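Local coordinates for designed protein (Trypanosoma brucei, PDB 6IEV), which is of unknown function but is a designed protein with a thioredoxin fold, used to study how partially buried side chains may affect stability at high temperature, at residues Tyr87-Thr90 and Ser91-Thr94; Val117-Asp120 and Glu121-Arg125. All blocks are in the same frame, centred on the assembly; numbering follows the deposited sequence.

Both interactions are local and only partly buried: interaction 1 is an irregular loop folded back on itself, interaction 2 the last turns of a helix. Their centres lie 21 Å apart and the nearest atoms about 11 Å apart, so they do not touch within the chain. What they share is strand 102-108, which receives T90 and T94 from interaction 1 and T118 and L122 from interaction 2. Their chemistry differs: the loop relies on one methyl group and one hydroxyl meeting at a carbonyl, the helix on repeated backbone hydrogen bonds. Residues 121-125 do meet the corresponding loop of a neighbouring subunit, where A124 packs on V92 of that subunit.

Interaction 1. Residues Tyr87-Thr90 and Ser91-Thr94; sequences YNIT and SVPT
I89 lays its CG2 methyl over the bend that follows it, overlapping the carbonyl of S91, with CG2 to S91 O at 3.3 Å. The torsion explains the reach: with CG1 beside the backbone N (chi1 -56°), CG2 is swung to the far side from that nitrogen, facing the turn. The same methyl also meets V92, I89 CG2 to V92 CG1 being 4.3 Å, and approaches T94 OG1 at 4.1 Å. T94 OG1 donates a hydrogen bond to S91 O; its length as modelled, 2.5 Å, is very short and its exact value doubtful. S91 O thus appears to meet both a methyl and a hydroxyl.

Between V92 and P93 the peptide is cis, which makes this the cis-proline loop of the thioredoxin fold; in thioredoxins proper it faces the redox-active site. Here V92 packs on L47 and P93 on R52. At the other end N88, with positive phi, finishes helix 81-86 in a Schellman motif, in which I89 N bonds to R84 O and N88 N to E85 O. The loop thus runs from that helix into strand 94-99, with I89 packed on F45 of strand 40-46 and T94 touching strand 102-108.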
# COMPACT_ATOMS: atom_id res chain seq x y z
N TYR A 87 3.99 -22.31 19.48
CA TYR A 87 3.40 -22.17 18.16
C TYR A 87 3.80 -23.29 17.21
O TYR A 87 3.50 -23.20 16.02
CB TYR A 87 3.78 -20.80 17.57
CG TYR A 87 2.97 -19.69 18.19
CD1 TYR A 87 3.35 -19.14 19.41
CD2 TYR A 87 1.83 -19.21 17.57
CE1 TYR A 87 2.60 -18.13 20.00
CE2 TYR A 87 1.08 -18.19 18.15
CZ TYR A 87 1.47 -17.66 19.35
OH TYR A 87 0.74 -16.66 19.94
N ASN A 88 4.47 -24.33 17.71
CA ASN A 88 4.79 -25.51 16.91
C ASN A 88 5.55 -25.16 15.64
O ASN A 88 5.23 -25.62 14.54
CB ASN A 88 3.52 -26.31 16.60
CG ASN A 88 3.26 -27.38 17.63
OD1 ASN A 88 2.27 -27.32 18.37
ND2 ASN A 88 4.17 -28.35 17.73
N ILE A 89 6.59 -24.34 15.79
CA ILE A 89 7.39 -23.90 14.65
C ILE A 89 8.40 -24.99 14.32
O ILE A 89 9.29 -25.29 15.12
CB ILE A 89 8.12 -22.58 14.95
CG1 ILE A 89 7.12 -21.49 15.37
CG2 ILE A 89 8.98 -22.20 13.76
CD1 ILE A 89 6.03 -21.23 14.34
N THR A 90 8.30 -25.53 13.10
CA THR A 90 9.12 -26.64 12.69
C THR A 90 10.29 -26.24 11.79
O THR A 90 11.25 -27.00 11.67
CB THR A 90 8.26 -27.67 11.96
OG1 THR A 90 7.74 -27.09 10.76
CG2 THR A 90 7.09 -28.08 12.83
N SER A 91 10.23 -25.07 11.17
CA SER A 91 11.37 -24.55 10.42
C SER A 91 11.32 -23.03 10.46
O SER A 91 10.28 -22.44 10.71
CB SER A 91 11.40 -25.07 8.98
OG SER A 91 10.11 -24.99 8.38
N VAL A 92 12.47 -22.41 10.21
CA VAL A 92 12.54 -20.95 10.17
C VAL A 92 13.07 -20.56 8.80
O VAL A 92 13.79 -21.34 8.17
CB VAL A 92 13.41 -20.39 11.30
CG1 VAL A 92 12.95 -20.91 12.66
CG2 VAL A 92 14.88 -20.68 11.05
N PRO A 93 12.70 -19.39 8.27
CA PRO A 93 11.71 -18.51 8.90
C PRO A 93 10.30 -19.01 8.64
O PRO A 93 10.05 -19.63 7.61
CB PRO A 93 11.96 -17.16 8.23
CG PRO A 93 12.48 -17.53 6.89
CD PRO A 93 13.32 -18.76 7.09
N THR A 94 9.41 -18.76 9.59
CA THR A 94 7.99 -19.05 9.43
C THR A 94 7.19 -17.83 9.85
O THR A 94 7.54 -17.16 10.83
CB THR A 94 7.55 -20.27 10.26
OG1 THR A 94 8.24 -21.43 9.78
CG2 THR A 94 6.05 -20.52 10.13

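Interaction 2. Residues Val117-Asp120 and Glu121-Arg125; sequences VTLD and ELLAR
The flat groups meeting between T118-L119 and L122-L123 are peptide units, with no aromatic face among them. L122 N donates to T118 O at 3.0 Å, and L122 CG closes on the same oxygen at 3.4 Å. L123 N likewise bonds to L119 O, and L123 CG sits 3.4 Å from L119 O. E121 N opens the i to i+4 series with V117 O at 3.0 Å.

Along one flank the side chains of T118 and L122 run side by side, T118 CG2 touching L122 CD1 at 4.0 Å. With chi1 -55°, T118 turns OG1 back beside its own nitrogen, where it hydrogen-bonds to K114 O, and presents CG2 to the leucine; both residues lie against strand 102-108. On the next ridge L119 CD1 meets L123 CG at 4.2 Å.

The helix ends at L123: A124 leaves the helical backbone, and A124 N makes weak bonds to D120 O and E121 O. D120 lies close to D111 of a neighbouring subunit, a like-charge pair that could raise the pKa of one carboxyl, although K108 of that subunit, packed on D120, could offset this; E121 has a long, weak ion pair to the same lysine. Backbone and apolar contacts hold the helix end together, while D120 and E121 lie at the interface and beyond the helix R125 pairs antiparallel with a strand of the neighbouring subunit.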
# COMPACT_ATOMS: atom_id res chain seq x y z
N VAL A 117 0.28 -12.11 -0.08
CA VAL A 117 -0.84 -12.73 -0.79
C VAL A 117 -1.76 -13.46 0.18
O VAL A 117 -2.98 -13.31 0.14
CB VAL A 117 -0.32 -13.68 -1.89
CG1 VAL A 117 -1.47 -14.44 -2.49
CG2 VAL A 117 0.43 -12.89 -2.95
N THR A 118 -1.16 -14.24 1.08
CA THR A 118 -1.96 -14.98 2.06
C THR A 118 -2.76 -14.03 2.93
O THR A 118 -3.94 -14.28 3.23
CB THR A 118 -1.04 -15.83 2.94
OG1 THR A 118 -0.23 -16.67 2.11
CG2 THR A 118 -1.85 -16.67 3.92
N LEU A 119 -2.12 -12.94 3.37
CA LEU A 119 -2.81 -11.98 4.23
C LEU A 119 -3.96 -11.32 3.49
O LEU A 119 -5.05 -11.17 4.04
CB LEU A 119 -1.81 -10.94 4.75
CG LEU A 119 -2.44 -9.79 5.52
CD1 LEU A 119 -3.23 -10.32 6.71
CD2 LEU A 119 -1.39 -8.74 5.92
N ASP A 120 -3.74 -10.96 2.22
CA ASP A 120 -4.81 -10.34 1.44
C ASP A 120 -6.01 -11.27 1.32
O ASP A 120 -7.17 -10.84 1.47
CB ASP A 120 -4.30 -9.96 0.05
CG ASP A 120 -3.47 -8.68 0.05
OD1 ASP A 120 -3.69 -7.84 0.95
OD2 ASP A 120 -2.63 -8.52 -0.85
N GLU A 121 -5.75 -12.56 1.11
CA GLU A 121 -6.81 -13.54 1.00
C GLU A 121 -7.54 -13.73 2.33
O GLU A 121 -8.75 -13.97 2.35
CB GLU A 121 -6.20 -14.85 0.51
CG GLU A 121 -7.15 -15.92 0.05
CD GLU A 121 -6.61 -17.31 0.35
OE1 GLU A 121 -7.13 -18.28 -0.24
OE2 GLU A 121 -5.68 -17.43 1.19
N LEU A 122 -6.84 -13.57 3.45
CA LEU A 122 -7.53 -13.63 4.74
C LEU A 122 -8.41 -12.41 4.96
O LEU A 122 -9.49 -12.54 5.54
CB LEU A 122 -6.52 -13.78 5.87
CG LEU A 122 -5.92 -15.18 5.82
CD1 LEU A 122 -4.57 -15.23 6.48
CD2 LEU A 122 -6.89 -16.16 6.45
N LEU A 123 -7.97 -11.23 4.50
CA LEU A 123 -8.81 -10.04 4.64
C LEU A 123 -9.97 -10.04 3.66
O LEU A 123 -10.95 -9.33 3.89
CB LEU A 123 -7.99 -8.78 4.40
CG LEU A 123 -6.81 -8.58 5.35
CD1 LEU A 123 -6.03 -7.33 4.97
CD2 LEU A 123 -7.34 -8.50 6.77
N ALA A 124 -9.93 -10.88 2.63
CA ALA A 124 -11.00 -10.92 1.65
C ALA A 124 -12.20 -11.69 2.19
O ALA A 124 -12.13 -12.33 3.24
CB ALA A 124 -10.49 -11.55 0.35
N ARG A 125 -13.30 -11.62 1.47
CA ARG A 125 -14.50 -12.40 1.78
C ARG A 125 -14.61 -13.52 0.75
O ARG A 125 -14.73 -13.25 -0.44
CB ARG A 125 -15.74 -11.51 1.77
CG ARG A 125 -16.97 -12.13 2.43
CD ARG A 125 -18.25 -11.32 2.18
NE ARG A 125 -18.76 -10.69 3.39
CZ ARG A 125 -19.73 -11.18 4.16
NH1 ARG A 125 -20.32 -12.33 3.84
NH2 ARG A 125 -20.12 -10.54 5.26